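Gamma-glutamyltranspeptidase (Klebsiella pneumoniae subsp. pneumoniae, PDB 5HFT) catalyses the conversion of oxamate to oxalate, a step in the degradation of uric acid. Local coordinates at residues 67-72 with 206-211; 90-95 with 270-275; 134-139 with 256-261. One frame throughout, in Å; residues are numbered along the deposited sequence.

Interaction 1: residues 67-72 with 206-211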
ATOM      1  N   ILE A  67      -3.800   8.918   6.296  1.00 35.71           N
ATOM      2  CA  ILE A  67      -4.644   8.062   5.461  1.00 33.74           C
ATOM      3  C   ILE A  67      -5.234   6.897   6.249  1.00 35.56           C
ATOM      4  O   ILE A  67      -6.120   6.195   5.742  1.00 36.13           O
ATOM      5  CB  ILE A  67      -3.838   7.579   4.228  1.00 30.49           C
ATOM      6  CG1 ILE A  67      -4.741   7.027   3.133  1.00 31.97           C
ATOM      7  CG2 ILE A  67      -2.817   6.511   4.596  1.00 32.06           C
ATOM      8  CD1 ILE A  67      -5.370   8.057   2.289  1.00 31.94           C
ATOM      9  N   ALA A  68      -4.735   6.640   7.462  1.00 36.87           N
ATOM     10  CA  ALA A  68      -5.352   5.634   8.320  1.00 34.70           C
ATOM     11  C   ALA A  68      -6.601   6.183   8.982  1.00 39.11           C
ATOM     12  O   ALA A  68      -7.626   5.502   9.058  1.00 47.14           O
ATOM     13  CB  ALA A  68      -4.365   5.155   9.378  1.00 33.20           C
ATOM     14  N   VAL A  69      -6.559   7.431   9.416  1.00 39.18           N
ATOM     15  CA  VAL A  69      -7.750   8.032   9.988  1.00 34.19           C
ATOM     16  C   VAL A  69      -8.804   8.250   8.909  1.00 43.34           C
ATOM     17  O   VAL A  69      -9.984   7.957   9.122  1.00 51.21           O
ATOM     18  CB  VAL A  69      -7.378   9.354  10.680  1.00 35.89           C
ATOM     19  CG1 VAL A  69      -8.605  10.077  11.142  1.00 35.08           C
ATOM     20  CG2 VAL A  69      -6.412   9.110  11.837  1.00 34.29           C
ATOM     21  N   VAL A  70      -8.389   8.692   7.714  1.00 43.40           N
ATOM     22  CA  VAL A  70      -9.323   9.211   6.707  1.00 39.53           C
ATOM     23  C   VAL A  70      -9.921   8.133   5.791  1.00 43.83           C
ATOM     24  O   VAL A  70     -11.050   8.305   5.309  1.00 43.17           O
ATOM     25  CB  VAL A  70      -8.634  10.314   5.884  1.00 44.43           C
ATOM     26  CG1 VAL A  70      -9.622  10.979   4.943  1.00 45.90           C
ATOM     27  CG2 VAL A  70      -8.042  11.357   6.805  1.00 40.43           C
ATOM     28  N   TYR A  71      -9.195   7.038   5.515  1.00 39.33           N
ATOM     29  CA  TYR A  71      -9.738   5.878   4.797  1.00 36.80           C
ATOM     30  C   TYR A  71      -9.719   4.607   5.653  1.00 43.26           C
ATOM     31  O   TYR A  71      -9.151   3.587   5.235  1.00 40.19           O
ATOM     32  CB  TYR A  71      -8.974   5.623   3.501  1.00 38.57           C
ATOM     33  CG  TYR A  71      -9.482   6.370   2.284  1.00 41.28           C
ATOM     34  CD1 TYR A  71     -10.724   7.005   2.288  1.00 44.06           C
ATOM     35  CD2 TYR A  71      -8.724   6.434   1.130  1.00 40.93           C
ATOM     36  CE1 TYR A  71     -11.190   7.699   1.176  1.00 42.21           C
ATOM     37  CE2 TYR A  71      -9.178   7.133   0.002  1.00 49.35           C
ATOM     38  CZ  TYR A  71     -10.415   7.761   0.027  1.00 49.46           C
ATOM     39  OH  TYR A  71     -10.867   8.449  -1.096  1.00 46.11           O
ATOM     40  N   PRO A  72     -10.359   4.616   6.834  1.00 39.98           N
ATOM     41  CA  PRO A  72     -10.201   3.481   7.766  1.00 35.06           C
ATOM     42  C   PRO A  72     -10.728   2.146   7.256  1.00 39.85           C
ATOM     43  O   PRO A  72     -10.342   1.095   7.803  1.00 36.80           O
ATOM     44  CB  PRO A  72     -10.981   3.937   9.010  1.00 40.30           C
ATOM     45  CG  PRO A  72     -11.963   4.930   8.508  1.00 42.46           C
ATOM     46  CD  PRO A  72     -11.251   5.653   7.389  1.00 38.63           C
ATOM     47  N   PHE A 206     -16.896  13.026  11.199  1.00 38.54           N
ATOM     48  CA  PHE A 206     -16.824  11.697  11.800  1.00 39.04           C
ATOM     49  C   PHE A 206     -15.574  11.648  12.665  1.00 39.05           C
ATOM     50  O   PHE A 206     -14.478  11.957  12.185  1.00 36.80           O
ATOM     51  CB  PHE A 206     -16.787  10.605  10.730  1.00 34.05           C
ATOM     52  CG  PHE A 206     -16.674   9.210  11.270  1.00 34.87           C
ATOM     53  CD1 PHE A 206     -17.783   8.583  11.827  1.00 35.05           C
ATOM     54  CD2 PHE A 206     -15.485   8.498  11.167  1.00 35.41           C
ATOM     55  CE1 PHE A 206     -17.701   7.292  12.309  1.00 32.79           C
ATOM     56  CE2 PHE A 206     -15.387   7.210  11.645  1.00 35.00           C
ATOM     57  CZ  PHE A 206     -16.516   6.597  12.226  1.00 33.39           C
ATOM     58  N   ARG A 207     -15.750  11.312  13.941  1.00 35.99           N
ATOM     59  CA  ARG A 207     -14.684  11.285  14.931  1.00 32.73           C
ATOM     60  C   ARG A 207     -14.252   9.850  15.170  1.00 29.88           C
ATOM     61  O   ARG A 207     -14.884   8.903  14.714  1.00 32.84           O
ATOM     62  CB  ARG A 207     -15.122  11.944  16.254  1.00 32.51           C
ATOM     63  CG  ARG A 207     -15.042  13.467  16.247  1.00 39.72           C
ATOM     64  CD  ARG A 207     -15.789  14.118  17.385  1.00 43.20           C
ATOM     65  NE  ARG A 207     -15.350  15.501  17.617  1.00 51.21           N
ATOM     66  CZ  ARG A 207     -15.974  16.591  17.154  1.00 55.11           C
ATOM     67  NH1 ARG A 207     -17.067  16.477  16.402  1.00 57.88           N
ATOM     68  NH2 ARG A 207     -15.499  17.803  17.431  1.00 51.77           N
ATOM     69  N   GLN A 208     -13.089   9.705  15.771  1.00 35.02           N
ATOM     70  CA  GLN A 208     -12.584   8.402  16.197  1.00 34.59           C
ATOM     71  C   GLN A 208     -11.868   8.666  17.505  1.00 37.02           C
ATOM     72  O   GLN A 208     -10.637   8.783  17.551  1.00 39.44           O
ATOM     73  CB  GLN A 208     -11.670   7.750  15.154  1.00 30.97           C
ATOM     74  CG  GLN A 208     -12.375   7.235  13.896  1.00 31.84           C
ATOM     75  CD  GLN A 208     -11.409   6.600  12.883  1.00 39.72           C
ATOM     76  OE1 GLN A 208     -11.350   6.993  11.719  1.00 38.44           O
ATOM     77  NE2 GLN A 208     -10.660   5.600  13.335  1.00 43.53           N
ATOM     78  N   PRO A 209     -12.619   8.824  18.595  1.00 35.85           N
ATOM     79  CA  PRO A 209     -11.982   9.206  19.858  1.00 39.53           C
ATOM     80  C   PRO A 209     -11.073   8.122  20.381  1.00 38.88           C
ATOM     81  O   PRO A 209     -10.087   8.431  21.062  1.00 42.01           O
ATOM     82  CB  PRO A 209     -13.171   9.444  20.801  1.00 31.00           C
ATOM     83  CG  PRO A 209     -14.382   9.408  19.935  1.00 28.43           C
ATOM     84  CD  PRO A 209     -14.051   8.569  18.763  1.00 33.12           C
ATOM     85  N   ALA A 210     -11.383   6.861  20.077  1.00 38.43           N
ATOM     86  CA  ALA A 210     -10.522   5.762  20.486  1.00 39.77           C
ATOM     87  C   ALA A 210      -9.208   5.809  19.736  1.00 36.46           C
ATOM     88  O   ALA A 210      -8.142   5.824  20.354  1.00 40.65           O
ATOM     89  CB  ALA A 210     -11.216   4.412  20.265  1.00 37.62           C
ATOM     90  N   LEU A 211      -9.268   5.925  18.403  1.00 41.60           N
ATOM     91  CA  LEU A 211      -8.042   5.910  17.605  1.00 35.29           C
ATOM     92  C   LEU A 211      -7.094   7.024  18.011  1.00 33.89           C
ATOM     93  O   LEU A 211      -5.876   6.851  17.937  1.00 34.62           O
ATOM     94  CB  LEU A 211      -8.359   6.021  16.120  1.00 28.74           C
ATOM     95  CG  LEU A 211      -7.137   5.714  15.230  1.00 39.96           C
ATOM     96  CD1 LEU A 211      -6.549   4.317  15.509  1.00 35.04           C
ATOM     97  CD2 LEU A 211      -7.437   5.861  13.740  1.00 37.96           C
TER
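The terminal amide of Gln208 is the flat group of this contact, and its outer end points into the corner formed by the carbonyl of Val69 and the ring of Pro72. Which of its ends is oxygen and which nitrogen is uncertain in the model, but the place of the group is not: Gln208 CD lies 4.2 Å from Val69 O. The saturated ring of Pro72 comes alongside with its CG 4.7 Å from Gln208 CD, crossing the glutamine chain at a slant. Beyond CG the glutamine is fully stretched (chi2 180°), which carries the amide across the gap between the two segments. Val69 and Gln208 run past each other in opposite senses, and it is the end of the amide that comes nearest the valine. The rest of the contact is apolar. Val69 turns CG2 toward the chain of Leu211, meeting CD2 of that leucine at 3.9 Å; with CG1 anti to the backbone N (chi1 173°), CG2 is the methyl left to face the leucine.

Architecturally, this is the C-terminal end of helix 56-70 meeting the start of helix 209-221. Tyr71 is the first residue to leave the helical conformation, although its N still bonds to Ile67 O at 3.2 Å. Gln208 occupies the N-cap position of the second helix, one residue beyond the end of strand 205-206, and its backbone is hydrogen-bonded to Ala162. Trp193 of helix 189-193 touches both Pro72 and Gln208, whereas Ile166 of strand 166-167 packs on Val69. All four residues that meet here are buried. Another protein chain borders the site as well, its backbone lying against Ala210 and Leu211 and one of its apolar side chains against Ile67.

Interaction 2: residues 90-95 with 270-275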
ATOM      1  N   GLY A  90      22.073   5.477  -4.245  1.00 42.82           N
ATOM      2  CA  GLY A  90      22.324   4.060  -4.048  1.00 47.24           C
ATOM      3  C   GLY A  90      21.286   3.125  -4.677  1.00 44.45           C
ATOM      4  O   GLY A  90      20.467   3.496  -5.519  1.00 43.95           O
ATOM      5  N   ASP A  91      21.364   1.865  -4.245  1.00 49.71           N
ATOM      6  CA  ASP A  91      20.384   0.828  -4.561  1.00 50.65           C
ATOM      7  C   ASP A  91      19.070   1.024  -3.802  1.00 41.75           C
ATOM      8  O   ASP A  91      19.052   1.613  -2.718  1.00 41.80           O
ATOM      9  CB  ASP A  91      20.927  -0.557  -4.205  1.00 49.40           C
ATOM     10  CG  ASP A  91      21.391  -1.335  -5.412  1.00 53.86           C
ATOM     11  OD1 ASP A  91      20.709  -1.265  -6.466  1.00 55.32           O
ATOM     12  OD2 ASP A  91      22.402  -2.065  -5.282  1.00 59.61           O
ATOM     13  N   PRO A  92      17.962   0.496  -4.332  1.00 33.30           N
ATOM     14  CA  PRO A  92      16.677   0.639  -3.634  1.00 37.55           C
ATOM     15  C   PRO A  92      16.597  -0.228  -2.391  1.00 37.98           C
ATOM     16  O   PRO A  92      17.233  -1.278  -2.287  1.00 43.39           O
ATOM     17  CB  PRO A  92      15.649   0.186  -4.677  1.00 38.32           C
ATOM     18  CG  PRO A  92      16.418  -0.744  -5.569  1.00 36.08           C
ATOM     19  CD  PRO A  92      17.824  -0.247  -5.599  1.00 36.06           C
ATOM     20  N   ILE A  93      15.805   0.232  -1.435  1.00 36.30           N
ATOM     21  CA  ILE A  93      15.615  -0.462  -0.167  1.00 36.43           C
ATOM     22  C   ILE A  93      14.150  -0.832  -0.029  1.00 40.91           C
ATOM     23  O   ILE A  93      13.269   0.032  -0.151  1.00 38.57           O
ATOM     24  CB  ILE A  93      16.066   0.387   1.032  1.00 39.18           C
ATOM     25  CG1 ILE A  93      17.512   0.858   0.849  1.00 39.66           C
ATOM     26  CG2 ILE A  93      15.877  -0.386   2.323  1.00 39.72           C
ATOM     27  CD1 ILE A  93      17.867   2.017   1.762  1.00 41.04           C
ATOM     28  N   ALA A  94      13.897  -2.112   0.241  1.00 40.87           N
ATOM     29  CA  ALA A  94      12.554  -2.647   0.383  1.00 33.56           C
ATOM     30  C   ALA A  94      12.249  -2.968   1.843  1.00 37.93           C
ATOM     31  O   ALA A  94      13.133  -3.347   2.613  1.00 40.86           O
ATOM     32  CB  ALA A  94      12.375  -3.892  -0.481  1.00 38.09           C
ATOM     33  N   ILE A  95      10.990  -2.772   2.226  1.00 41.01           N
ATOM     34  CA  ILE A  95      10.513  -3.036   3.576  1.00 34.73           C
ATOM     35  C   ILE A  95       9.244  -3.862   3.445  1.00 37.26           C
ATOM     36  O   ILE A  95       8.224  -3.362   2.960  1.00 38.52           O
ATOM     37  CB  ILE A  95      10.234  -1.755   4.362  1.00 30.90           C
ATOM     38  CG1 ILE A  95      11.451  -0.839   4.390  1.00 32.30           C
ATOM     39  CG2 ILE A  95       9.822  -2.115   5.775  1.00 35.98           C
ATOM     40  CD1 ILE A  95      11.243   0.370   5.271  1.00 32.62           C
ATOM     41  N   THR A 270      16.567   0.558 -15.099  1.00 43.77           N
ATOM     42  CA  THR A 270      16.252  -0.413 -14.064  1.00 43.24           C
ATOM     43  C   THR A 270      14.892  -0.096 -13.451  1.00 41.39           C
ATOM     44  O   THR A 270      14.545   1.076 -13.265  1.00 43.63           O
ATOM     45  CB  THR A 270      17.334  -0.400 -12.967  1.00 47.63           C
ATOM     46  OG1 THR A 270      18.635  -0.440 -13.570  1.00 47.55           O
ATOM     47  CG2 THR A 270      17.171  -1.569 -12.007  1.00 44.94           C
ATOM     48  N   LEU A 271      14.131  -1.147 -13.128  1.00 38.87           N
ATOM     49  CA  LEU A 271      12.793  -1.043 -12.558  1.00 37.96           C
ATOM     50  C   LEU A 271      12.653  -2.089 -11.462  1.00 40.99           C
ATOM     51  O   LEU A 271      13.046  -3.242 -11.641  1.00 42.87           O
ATOM     52  CB  LEU A 271      11.696  -1.255 -13.625  1.00 39.54           C
ATOM     53  CG  LEU A 271      10.230  -1.551 -13.207  1.00 41.67           C
ATOM     54  CD1 LEU A 271       9.672  -0.525 -12.250  1.00 38.28           C
ATOM     55  CD2 LEU A 271       9.289  -1.691 -14.384  1.00 37.67           C
ATOM     56  N   TRP A 272      12.069  -1.701 -10.335  1.00 43.72           N
ATOM     57  CA  TRP A 272      11.984  -2.584  -9.185  1.00 40.96           C
ATOM     58  C   TRP A 272      10.530  -2.807  -8.785  1.00 41.90           C
ATOM     59  O   TRP A 272       9.686  -1.920  -8.935  1.00 40.45           O
ATOM     60  CB  TRP A 272      12.756  -2.002  -8.016  1.00 37.61           C
ATOM     61  CG  TRP A 272      14.170  -1.702  -8.362  1.00 42.48           C
ATOM     62  CD1 TRP A 272      15.192  -2.596  -8.491  1.00 43.40           C
ATOM     63  CD2 TRP A 272      14.733  -0.407  -8.624  1.00 44.36           C
ATOM     64  NE1 TRP A 272      16.356  -1.943  -8.808  1.00 48.13           N
ATOM     65  CE2 TRP A 272      16.102  -0.598  -8.901  1.00 45.08           C
ATOM     66  CE3 TRP A 272      14.213   0.890  -8.651  1.00 37.98           C
ATOM     67  CZ2 TRP A 272      16.960   0.466  -9.195  1.00 39.79           C
ATOM     68  CZ3 TRP A 272      15.064   1.937  -8.944  1.00 42.20           C
ATOM     69  CH2 TRP A 272      16.421   1.720  -9.213  1.00 39.42           C
ATOM     70  N   ASN A 273      10.247  -4.023  -8.305  1.00 37.94           N
ATOM     71  CA  ASN A 273       8.975  -4.395  -7.695  1.00 36.76           C
ATOM     72  C   ASN A 273       9.282  -5.147  -6.414  1.00 40.21           C
ATOM     73  O   ASN A 273      10.185  -5.983  -6.388  1.00 44.72           O
ATOM     74  CB  ASN A 273       8.119  -5.301  -8.597  1.00 36.45           C
ATOM     75  CG  ASN A 273       7.524  -4.571  -9.791  1.00 41.10           C
ATOM     76  OD1 ASN A 273       6.738  -5.142 -10.555  1.00 44.71           O
ATOM     77  ND2 ASN A 273       7.901  -3.315  -9.965  1.00 39.18           N
ATOM     78  N   LEU A 274       8.522  -4.893  -5.360  1.00 36.74           N
ATOM     79  CA  LEU A 274       8.602  -5.726  -4.171  1.00 35.51           C
ATOM     80  C   LEU A 274       7.655  -6.895  -4.390  1.00 39.88           C
ATOM     81  O   LEU A 274       6.440  -6.709  -4.472  1.00 44.03           O
ATOM     82  CB  LEU A 274       8.253  -4.938  -2.909  1.00 37.39           C
ATOM     83  CG  LEU A 274       8.521  -5.569  -1.522  1.00 40.30           C
ATOM     84  CD1 LEU A 274       8.466  -4.493  -0.462  1.00 39.32           C
ATOM     85  CD2 LEU A 274       7.573  -6.705  -1.147  1.00 30.99           C
ATOM     86  N   ALA A 275       8.218  -8.082  -4.545  1.00 37.58           N
ATOM     87  CA  ALA A 275       7.474  -9.324  -4.698  1.00 44.29           C
ATOM     88  C   ALA A 275       8.421 -10.528  -4.629  1.00 51.56           C
ATOM     89  O   ALA A 275       9.571 -10.455  -5.091  1.00 45.19           O
ATOM     90  CB  ALA A 275       6.687  -9.320  -6.013  1.00 43.09           C
TER
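Residues 90-95 and 270-275 run in the same general direction with no hydrogen bond between them, facing each other through side chains, with CA atoms 8.0 Å apart at Pro92 and Trp272 and 6.8 Å apart at Ala94 and Leu274. The first of these pairs is a CH-pi contact. Pro92 CG sits over one face of the indole, 3.3 Å from the centroid of the five-membered ring of Trp272 and only 10° off its normal. Pro92 CD extends the overlap toward the six-membered ring, approaching Trp272 CZ2 at 3.8 Å. The two side chains cross at about a right angle, and CG and CD of the proline make the closest approaches. In Trp272, CG lies opposite the carbonyl carbon (chi1 -55°), and the indole thereby rises from its strand to meet the proline.

Two residues further along both segments, the side chains that meet are aliphatic. Ala94 CB meets Leu274 CD1 at 4.0 Å, and the same methyl of Leu274 reaches Ile95 O at 3.6 Å. Leu274 is extended, its CG anti to the backbone N (chi1 -169°), which projects that methyl against the strand.

Such face-to-face packing is consistent with the interior of the alpha-beta-beta-alpha sandwich of gamma-glutamyltransferases, which belong to the N-terminal nucleophile hydrolases. Strand 93-97 pairs with 80-86, from which Leu84 and Val86 also touch Trp272. Ile95 turns away from 270-275 and packs on Ala137 and Ile140 of helix 130-144, placing that helix behind the strand. Strand 269-273 pairs with 262-266 within the chain; residues 270-273 also pair in antiparallel fashion with a strand of another protein chain, so that the sheet continues across the subunit interface.

Interaction 3: residues 134-139 with 256-261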
ATOM      1  N   TRP A 134       6.804   1.714   9.622  1.00 39.10           N
ATOM      2  CA  TRP A 134       7.141   3.091   9.960  1.00 40.47           C
ATOM      3  C   TRP A 134       8.399   3.146  10.818  1.00 38.53           C
ATOM      4  O   TRP A 134       9.287   3.964  10.564  1.00 43.54           O
ATOM      5  CB  TRP A 134       5.986   3.780  10.688  1.00 37.52           C
ATOM      6  CG  TRP A 134       4.624   3.645  10.060  1.00 33.07           C
ATOM      7  CD1 TRP A 134       4.305   3.099   8.842  1.00 34.71           C
ATOM      8  CD2 TRP A 134       3.392   3.998  10.674  1.00 29.73           C
ATOM      9  NE1 TRP A 134       2.942   3.124   8.651  1.00 30.89           N
ATOM     10  CE2 TRP A 134       2.360   3.672   9.767  1.00 33.58           C
ATOM     11  CE3 TRP A 134       3.055   4.564  11.904  1.00 29.88           C
ATOM     12  CZ2 TRP A 134       1.020   3.903  10.060  1.00 32.26           C
ATOM     13  CZ3 TRP A 134       1.728   4.803  12.181  1.00 30.42           C
ATOM     14  CH2 TRP A 134       0.731   4.470  11.270  1.00 27.36           C
ATOM     15  N   VAL A 135       8.514   2.263  11.816  1.00 44.60           N
ATOM     16  CA  VAL A 135       9.664   2.339  12.718  1.00 43.21           C
ATOM     17  C   VAL A 135      10.945   2.040  11.957  1.00 39.43           C
ATOM     18  O   VAL A 135      11.969   2.696  12.178  1.00 40.88           O
ATOM     19  CB  VAL A 135       9.497   1.419  13.954  1.00 41.34           C
ATOM     20  CG1 VAL A 135       9.421  -0.032  13.587  1.00 40.17           C
ATOM     21  CG2 VAL A 135      10.658   1.600  14.914  1.00 36.67           C
ATOM     22  N   GLU A 136      10.901   1.082  11.019  1.00 42.36           N
ATOM     23  CA  GLU A 136      12.093   0.725  10.246  1.00 48.58           C
ATOM     24  C   GLU A 136      12.468   1.817   9.241  1.00 42.34           C
ATOM     25  O   GLU A 136      13.640   2.198   9.128  1.00 43.13           O
ATOM     26  CB  GLU A 136      11.882  -0.609   9.527  1.00 43.54           C
ATOM     27  CG  GLU A 136      12.935  -0.859   8.442  1.00 45.53           C
ATOM     28  CD  GLU A 136      14.102  -1.686   8.930  1.00 45.56           C
ATOM     29  OE1 GLU A 136      13.951  -2.330   9.993  1.00 54.60           O
ATOM     30  OE2 GLU A 136      15.158  -1.710   8.254  1.00 40.94           O
ATOM     31  N   ALA A 137      11.494   2.302   8.473  1.00 39.54           N
ATOM     32  CA  ALA A 137      11.778   3.363   7.511  1.00 38.59           C
ATOM     33  C   ALA A 137      12.362   4.590   8.201  1.00 38.17           C
ATOM     34  O   ALA A 137      13.225   5.281   7.640  1.00 37.17           O
ATOM     35  CB  ALA A 137      10.507   3.733   6.746  1.00 34.19           C
ATOM     36  N   LEU A 138      11.890   4.892   9.410  1.00 35.81           N
ATOM     37  CA  LEU A 138      12.384   6.077  10.098  1.00 36.66           C
ATOM     38  C   LEU A 138      13.841   5.917  10.499  1.00 33.47           C
ATOM     39  O   LEU A 138      14.629   6.861  10.371  1.00 40.68           O
ATOM     40  CB  LEU A 138      11.529   6.379  11.323  1.00 36.87           C
ATOM     41  CG  LEU A 138      10.162   6.994  11.053  1.00 38.77           C
ATOM     42  CD1 LEU A 138       9.349   7.026  12.350  1.00 37.92           C
ATOM     43  CD2 LEU A 138      10.293   8.379  10.412  1.00 31.05           C
ATOM     44  N   ARG A 139      14.210   4.742  11.007  1.00 35.60           N
ATOM     45  CA  ARG A 139      15.614   4.463  11.291  1.00 38.05           C
ATOM     46  C   ARG A 139      16.440   4.545  10.015  1.00 40.09           C
ATOM     47  O   ARG A 139      17.602   4.968  10.045  1.00 42.58           O
ATOM     48  CB  ARG A 139      15.764   3.088  11.956  1.00 40.12           C
ATOM     49  N   ALA A 256       9.744  -5.599  10.906  1.00 39.94           N
ATOM     50  CA  ALA A 256       9.628  -5.498   9.456  1.00 42.09           C
ATOM     51  C   ALA A 256      10.826  -6.186   8.811  1.00 39.71           C
ATOM     52  O   ALA A 256      11.969  -6.009   9.246  1.00 36.63           O
ATOM     53  CB  ALA A 256       9.552  -4.038   9.010  1.00 39.12           C
ATOM     54  N   ARG A 257      10.558  -6.947   7.753  1.00 37.13           N
ATOM     55  CA  ARG A 257      11.582  -7.621   6.971  1.00 33.30           C
ATOM     56  C   ARG A 257      12.208  -6.658   5.968  1.00 36.98           C
ATOM     57  O   ARG A 257      11.693  -5.567   5.712  1.00 41.42           O
ATOM     58  CB  ARG A 257      10.980  -8.810   6.234  1.00 34.02           C
ATOM     59  CG  ARG A 257      10.450  -9.883   7.150  1.00 38.08           C
ATOM     60  CD  ARG A 257       9.283 -10.633   6.531  1.00 40.28           C
ATOM     61  NE  ARG A 257       8.423 -11.167   7.579  1.00 43.97           N
ATOM     62  CZ  ARG A 257       7.098 -11.258   7.491  1.00 52.63           C
ATOM     63  NH1 ARG A 257       6.474 -10.839   6.395  1.00 54.57           N
ATOM     64  NH2 ARG A 257       6.389 -11.760   8.501  1.00 51.91           N
ATOM     65  N   ARG A 258      13.364  -7.036   5.435  1.00 36.93           N
ATOM     66  CA  ARG A 258      14.041  -6.240   4.412  1.00 30.75           C
ATOM     67  C   ARG A 258      14.515  -7.122   3.275  1.00 30.70           C
ATOM     68  O   ARG A 258      15.718  -7.326   3.103  1.00 35.71           O
ATOM     69  CB  ARG A 258      15.208  -5.454   5.000  1.00 27.98           C
ATOM     70  CG  ARG A 258      14.780  -4.511   6.100  1.00 37.37           C
ATOM     71  CD  ARG A 258      14.659  -3.119   5.556  1.00 34.15           C
ATOM     72  NE  ARG A 258      15.871  -2.785   4.835  1.00 31.60           N
ATOM     73  CZ  ARG A 258      16.855  -2.060   5.342  1.00 34.22           C
ATOM     74  NH1 ARG A 258      16.765  -1.585   6.584  1.00 27.86           N
ATOM     75  NH2 ARG A 258      17.933  -1.828   4.601  1.00 39.35           N
ATOM     76  N   PRO A 259      13.600  -7.639   2.462  1.00 30.94           N
ATOM     77  CA  PRO A 259      14.008  -8.439   1.314  1.00 31.97           C
ATOM     78  C   PRO A 259      14.590  -7.544   0.243  1.00 41.65           C
ATOM     79  O   PRO A 259      14.497  -6.314   0.291  1.00 47.38           O
ATOM     80  CB  PRO A 259      12.707  -9.071   0.826  1.00 33.62           C
ATOM     81  CG  PRO A 259      11.688  -8.107   1.203  1.00 34.36           C
ATOM     82  CD  PRO A 259      12.136  -7.509   2.525  1.00 39.24           C
ATOM     83  N   GLY A 260      15.168  -8.193  -0.755  1.00 40.38           N
ATOM     84  CA  GLY A 260      15.675  -7.519  -1.915  1.00 37.01           C
ATOM     85  C   GLY A 260      14.571  -7.322  -2.929  1.00 44.63           C
ATOM     86  O   GLY A 260      13.702  -8.182  -3.105  1.00 47.89           O
ATOM     87  N   PRO A 261      14.535  -6.153  -3.564  1.00 40.70           N
ATOM     88  CA  PRO A 261      13.537  -5.921  -4.603  1.00 35.94           C
ATOM     89  C   PRO A 261      13.814  -6.825  -5.779  1.00 40.47           C
ATOM     90  O   PRO A 261      14.972  -7.082  -6.102  1.00 43.69           O
ATOM     91  CB  PRO A 261      13.770  -4.458  -4.980  1.00 41.62           C
ATOM     92  CG  PRO A 261      15.186  -4.221  -4.629  1.00 36.62           C
ATOM     93  CD  PRO A 261      15.468  -5.025  -3.425  1.00 36.57           C
TER
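The polar part is a salt bridge between Glu136 OE2 and Arg258 NH1, in which NH1 donates a hydrogen bond with an N-H...O angle of 155°. The modelled separation of 2.3 Å between Glu136 OE2 and Arg258 NH1 is too short to take literally, so the details of the bond are doubtful. The carboxylate comes to the edge of the guanidinium with its plane turned 71° from it, so one oxygen meets one nitrogen and the two groups do not pair side by side. A bend at chi2 (95°) swings the Glu136 carboxylate toward Arg258, whose own chain folds at chi2 and chi3 to meet it.

Van der Waals contacts flank the bridge: Glu136 CD lies 3.7 Å from Arg258 CD, and Glu136 CB meets Ala256 CB at 4.2 Å. Ile95 of strand 93-97 touches both Glu136 and Ala256. The contact thus joins helix 130-144 to the loop between helix 248-252 and strand 262-266, beside Ile95.

Arg258 is exposed and also touches a crystal neighbour, so solvent probably screens this single-oxygen ion pair, and its exact geometry may owe something to lattice packing.

In the fold
Interactions 1 and 2 are buried, whereas interaction 3 lies at the surface and is the one with a salt bridge. Interactions 2 and 3 adjoin, their centres 12 Å apart, and share strand 93-97: one side of it faces 270-275, while the other side carries helix 130-144. The loop 256-261 meets the same strand, Arg258 CD lying 3.3 Å from Ala94 O. Interaction 1 lies on the far side of the chain's centre from interaction 2, about 31 Å away between centres, and joins helix ends instead of sheets. Helix 56-70 relates it to interaction 3, because Trp134 packs on Val61 and Ala64 of that helix.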